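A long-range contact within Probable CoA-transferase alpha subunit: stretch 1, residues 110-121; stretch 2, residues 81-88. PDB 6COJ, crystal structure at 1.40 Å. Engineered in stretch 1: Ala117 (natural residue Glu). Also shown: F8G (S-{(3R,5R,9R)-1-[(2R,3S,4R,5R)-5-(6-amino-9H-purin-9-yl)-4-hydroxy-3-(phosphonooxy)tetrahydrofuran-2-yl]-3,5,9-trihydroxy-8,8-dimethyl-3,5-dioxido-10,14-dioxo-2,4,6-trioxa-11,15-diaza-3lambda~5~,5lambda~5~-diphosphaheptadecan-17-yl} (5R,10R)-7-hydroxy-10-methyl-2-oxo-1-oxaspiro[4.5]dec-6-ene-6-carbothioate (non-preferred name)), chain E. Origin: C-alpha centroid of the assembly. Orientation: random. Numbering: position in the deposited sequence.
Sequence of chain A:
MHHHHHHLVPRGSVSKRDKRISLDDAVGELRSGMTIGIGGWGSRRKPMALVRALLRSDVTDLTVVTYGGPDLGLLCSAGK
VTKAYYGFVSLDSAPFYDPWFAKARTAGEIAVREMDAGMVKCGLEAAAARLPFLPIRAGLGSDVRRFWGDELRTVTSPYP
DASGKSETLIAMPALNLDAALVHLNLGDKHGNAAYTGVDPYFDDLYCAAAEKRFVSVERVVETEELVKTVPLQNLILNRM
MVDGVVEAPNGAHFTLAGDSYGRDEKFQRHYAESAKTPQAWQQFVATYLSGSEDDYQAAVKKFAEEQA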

# COMPACT_ATOMS: atom_id res chain seq x y z
N ILE A 110 -9.20 31.56 -0.02
CA ILE A 110 -8.40 30.44 -0.50
C ILE A 110 -9.11 29.80 -1.69
O ILE A 110 -10.35 29.73 -1.72
CB ILE A 110 -8.10 29.41 0.61
CG1 ILE A 110 -9.38 28.81 1.18
CG2 ILE A 110 -7.29 30.06 1.73
CD1 ILE A 110 -9.11 27.72 2.26
N ALA A 111 -8.33 29.36 -2.67
CA ALA A 111 -8.85 28.54 -3.75
C ALA A 111 -8.76 27.10 -3.28
O ALA A 111 -7.72 26.69 -2.77
CB ALA A 111 -8.00 28.73 -5.01
N VAL A 112 -9.84 26.35 -3.42
CA VAL A 112 -9.87 24.98 -2.89
C VAL A 112 -9.89 23.96 -4.02
O VAL A 112 -10.58 24.13 -5.02
CB VAL A 112 -10.97 24.71 -1.85
CG1 VAL A 112 -10.85 25.67 -0.66
CG2 VAL A 112 -12.35 24.80 -2.48
N ARG A 113 -9.10 22.90 -3.83
CA ARG A 113 -9.24 21.67 -4.61
C ARG A 113 -9.66 20.57 -3.65
O ARG A 113 -8.92 19.61 -3.38
CB ARG A 113 -7.96 21.36 -5.36
CG ARG A 113 -7.58 22.42 -6.38
CD ARG A 113 -8.62 22.57 -7.51
NE ARG A 113 -8.22 23.61 -8.45
CZ ARG A 113 -8.60 24.88 -8.36
NH1 ARG A 113 -9.41 25.26 -7.37
NH2 ARG A 113 -8.18 25.76 -9.25
N GLU A 114 -10.86 20.74 -3.10
CA GLU A 114 -11.47 19.77 -2.21
C GLU A 114 -11.69 18.47 -2.97
O GLU A 114 -12.01 18.47 -4.17
CB GLU A 114 -12.80 20.35 -1.73
CG GLU A 114 -13.54 19.51 -0.72
CD GLU A 114 -14.70 20.25 -0.09
OE1 GLU A 114 -14.51 21.42 0.29
OE2 GLU A 114 -15.80 19.68 0.01
N MET A 115 -11.48 17.34 -2.29
CA MET A 115 -11.55 16.06 -2.97
C MET A 115 -12.01 14.99 -1.99
O MET A 115 -11.98 15.18 -0.77
CB MET A 115 -10.20 15.69 -3.58
CG MET A 115 -9.13 15.36 -2.55
SD MET A 115 -7.50 15.11 -3.30
CE MET A 115 -6.74 16.71 -3.00
N ASP A 116 -12.44 13.85 -2.54
CA ASP A 116 -12.75 12.72 -1.68
C ASP A 116 -11.52 12.33 -0.86
O ASP A 116 -10.38 12.44 -1.33
CB ASP A 116 -13.22 11.53 -2.51
CG ASP A 116 -13.40 10.28 -1.68
OD1 ASP A 116 -14.49 10.12 -1.08
OD2 ASP A 116 -12.45 9.48 -1.61
N ALA A 117 -11.74 11.92 0.39
CA ALA A 117 -10.60 11.62 1.26
C ALA A 117 -9.67 10.56 0.66
O ALA A 117 -8.45 10.62 0.84
CB ALA A 117 -11.08 11.21 2.65
N GLY A 118 -10.23 9.59 -0.07
CA GLY A 118 -9.38 8.57 -0.69
C GLY A 118 -8.55 9.10 -1.83
O GLY A 118 -7.52 8.48 -2.17
N MET A 119 -8.95 10.23 -2.42
CA MET A 119 -8.17 10.83 -3.49
C MET A 119 -6.88 11.43 -2.98
O MET A 119 -5.90 11.51 -3.74
CB MET A 119 -9.00 11.88 -4.23
CG MET A 119 -10.15 11.28 -5.04
SD MET A 119 -11.28 12.53 -5.68
CE MET A 119 -10.22 13.43 -6.81
N VAL A 120 -6.84 11.90 -1.73
CA VAL A 120 -5.59 12.39 -1.17
C VAL A 120 -4.55 11.28 -1.13
O VAL A 120 -3.43 11.43 -1.63
CB VAL A 120 -5.81 13.00 0.23
CG1 VAL A 120 -4.48 13.48 0.79
CG2 VAL A 120 -6.78 14.19 0.17
N LYS A 121 -4.91 10.14 -0.53
CA LYS A 121 -4.01 8.99 -0.50
C LYS A 121 -3.56 8.63 -1.90
O LYS A 121 -2.36 8.41 -2.15
CB LYS A 121 -4.74 7.82 0.17
CG LYS A 121 -3.94 6.53 0.17
CD LYS A 121 -4.81 5.35 0.62
CE LYS A 121 -4.00 4.06 0.56
NZ LYS A 121 -4.75 2.88 1.07
C4 F8G E . -27.09 27.94 6.60
C5 F8G E . -27.58 27.66 5.24
C6 F8G E . -27.09 28.51 4.13
C8 F8G E . -28.46 26.26 6.67
N1 F8G E . -26.21 29.50 4.39
N3 F8G E . -26.21 28.95 6.81
C1' F8G E . -27.41 27.01 8.86
C2 F8G E . -25.70 29.81 5.74
C2' F8G E . -28.62 26.69 9.72
C3' F8G E . -27.96 26.02 10.91
C4' F8G E . -26.86 25.22 10.27
C5' F8G E . -27.36 23.84 9.91
CAA F8G E . -14.73 6.32 4.54
CAB F8G E . -15.74 7.20 5.22
CAC F8G E . -15.42 8.35 5.85
CAD F8G E . -13.98 8.64 6.25
CAE F8G E . -13.06 7.47 5.92
CAF F8G E . -13.35 6.94 4.52
CAG F8G E . -16.45 9.37 6.11
CAI F8G E . -11.59 7.83 6.02
CAK F8G E . -13.78 9.05 7.73
CAL F8G E . -13.30 10.51 7.77
CAM F8G E . -13.25 10.88 6.31
CAQ F8G E . -18.81 10.73 6.22
CAR F8G E . -19.08 10.73 7.71
CAT F8G E . -20.86 12.27 8.23
CAU F8G E . -21.21 13.56 8.95
CAV F8G E . -22.54 14.17 8.52
CAX F8G E . -23.55 15.27 10.40
CAY F8G E . -23.89 16.55 11.12
CAZ F8G E . -25.37 16.93 10.95
CBA F8G E . -25.59 18.32 11.53
CBM F8G E . -25.72 16.96 9.47
CBN F8G E . -26.29 15.96 11.69
N6 F8G E . -27.52 28.28 2.86
N7 F8G E . -28.42 26.61 5.36
N9 F8G E . -27.67 27.06 7.40
NAS F8G E . -19.56 12.01 8.17
NAW F8G E . -22.84 15.37 9.29
O2' F8G E . -29.33 27.86 10.11
O3' F8G E . -27.31 26.99 11.71
O4' F8G E . -26.51 25.93 9.09
O5' F8G E . -27.67 23.14 11.11
OAH F8G E . -16.89 6.81 5.16
OAJ F8G E . -16.11 10.43 6.63
OAN F8G E . -13.00 11.96 5.82
OAO F8G E . -13.56 9.75 5.47
OBB F8G E . -24.68 19.18 10.87
OBD F8G E . -25.82 21.49 10.63
OBJ F8G E . -21.71 11.53 7.75
OBK F8G E . -23.90 14.18 10.83
OBL F8G E . -23.59 16.42 12.52
OBO F8G E . -23.35 21.30 10.62
OBP F8G E . -24.50 20.86 12.80
OBQ F8G E . -27.52 20.99 12.50
OBR F8G E . -28.23 20.90 10.10
OCI F8G E . -27.06 28.41 13.79
OCJ F8G E . -29.27 28.19 12.67
OCK F8G E . -28.29 26.26 13.91
PBC F8G E . -24.57 20.72 11.30
PBE F8G E . -27.34 21.57 11.12
PCH F8G E . -28.00 27.48 13.07
SAP F8G E . -18.08 9.19 5.74
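Stretch 2, residues 81-88: VTKAYYGF

The middle of stretch 2, from Lys83 into Tyr86, runs as an extended strand beside the strand of stretch 1, in the same N-to-C direction, with the two axes 13° apart and 4.7 Å at closest approach. The register pairs Ala111 with Lys83 (CA to CA 4.6 Å) and Val112 with Ala84 (CA to CA 5.0 Å); at Thr82 and Gly87 the chain turns a corner, and Gly87 CA lies 3.9 Å from CA of the engineered Ala117.

Backbone hydrogen bonds join the strands in the staggered pattern of a parallel pair: Ala111 N to Thr82 O (3.0 Å), Ala84 N to Ala111 O (2.9 Å), Arg113 N to Ala84 O (2.8 Å) and Met115 N to Tyr86 O (3.0 Å). The ladder has a gap, for Tyr86 N stays 3.7 Å from Arg113 O and finds no partner. Short CA-H...O contacts supplement it, among them Lys83 CA to Ala111 O (3.1 Å) and Gly87 CA to Met115 O (3.2 Å).

On the face carrying Lys83 and Tyr85, Arg113 CB sits over the Tyr85 ring, 3.8 Å from its centroid, while Met115 CE meets Tyr85 CB at 3.7 Å. Lys83 NZ donates to Tyr85 OH (3.0 Å), although it also lies 4.0 Å from the like-charged Arg113 NE; Lys83 CE covers one face of that guanidinium.

On the other face, Tyr86 (chi1 p) lays its ring over Glu114 CA, 4.2 Å from the centroid, and its OH donates to Glu114 OE1 (2.7 Å). Val112 CG1 packs at the ring edge, 3.7 Å from Tyr86 CE1.

Apolar contact begins with Ile110 CG2 against Val81 CG1 (3.8 Å). At the far end Val120 CG2 approaches Gly87 N (3.6 Å); an ideal CB on Gly87 would clash with Ala117 CA at 2.8 Å. Beyond the corner, Phe88 CD2 comes within 3.2 Å of F8G OAN.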

# COMPACT_ATOMS: atom_id res chain seq x y z
N VAL A 81 -2.29 30.80 3.45
CA VAL A 81 -2.77 29.78 2.51
C VAL A 81 -3.38 30.48 1.30
O VAL A 81 -4.28 31.32 1.44
CB VAL A 81 -3.78 28.84 3.17
CG1 VAL A 81 -4.24 27.77 2.18
CG2 VAL A 81 -3.17 28.21 4.41
N THR A 82 -2.88 30.15 0.12
CA THR A 82 -3.47 30.60 -1.14
C THR A 82 -4.38 29.55 -1.75
O THR A 82 -5.45 29.88 -2.28
CB THR A 82 -2.35 30.93 -2.13
OG1 THR A 82 -1.57 32.01 -1.62
CG2 THR A 82 -2.92 31.35 -3.49
N LYS A 83 -3.97 28.29 -1.68
CA LYS A 83 -4.69 27.20 -2.31
C LYS A 83 -4.58 25.99 -1.39
O LYS A 83 -3.55 25.80 -0.74
CB LYS A 83 -4.07 26.90 -3.68
CG LYS A 83 -4.87 25.94 -4.56
CD LYS A 83 -4.27 25.89 -5.96
CE LYS A 83 -5.08 24.99 -6.88
NZ LYS A 83 -4.45 24.81 -8.23
N ALA A 84 -5.65 25.22 -1.31
CA ALA A 84 -5.67 24.07 -0.40
C ALA A 84 -6.25 22.86 -1.10
O ALA A 84 -7.33 22.94 -1.69
CB ALA A 84 -6.45 24.39 0.88
N TYR A 85 -5.53 21.74 -1.01
CA TYR A 85 -5.97 20.43 -1.46
C TYR A 85 -6.23 19.59 -0.22
O TYR A 85 -5.31 19.37 0.57
CB TYR A 85 -4.85 19.76 -2.27
CG TYR A 85 -4.53 20.40 -3.60
CD1 TYR A 85 -3.81 21.58 -3.68
CD2 TYR A 85 -4.93 19.80 -4.79
CE1 TYR A 85 -3.51 22.16 -4.91
CE2 TYR A 85 -4.63 20.36 -6.02
CZ TYR A 85 -3.92 21.55 -6.07
OH TYR A 85 -3.61 22.13 -7.28
N TYR A 86 -7.47 19.12 -0.04
CA TYR A 86 -7.79 18.42 1.21
C TYR A 86 -8.96 17.48 0.99
O TYR A 86 -9.80 17.72 0.12
CB TYR A 86 -8.12 19.41 2.35
CG TYR A 86 -9.24 20.36 1.98
CD1 TYR A 86 -8.97 21.57 1.34
CD2 TYR A 86 -10.57 20.03 2.23
CE1 TYR A 86 -10.00 22.43 0.98
CE2 TYR A 86 -11.60 20.88 1.85
CZ TYR A 86 -11.31 22.06 1.22
OH TYR A 86 -12.32 22.91 0.85
N GLY A 87 -9.02 16.44 1.82
CA GLY A 87 -10.13 15.50 1.79
C GLY A 87 -11.22 15.90 2.76
O GLY A 87 -12.38 15.50 2.61
N PHE A 88 -10.85 16.70 3.76
CA PHE A 88 -11.79 17.23 4.74
C PHE A 88 -11.02 18.23 5.58
O PHE A 88 -9.79 18.32 5.50
CB PHE A 88 -12.34 16.13 5.65
CG PHE A 88 -11.29 15.43 6.47
CD1 PHE A 88 -10.89 15.97 7.70
CD2 PHE A 88 -10.72 14.24 6.04
CE1 PHE A 88 -9.91 15.34 8.46
CE2 PHE A 88 -9.75 13.61 6.81
CZ PHE A 88 -9.35 14.15 8.01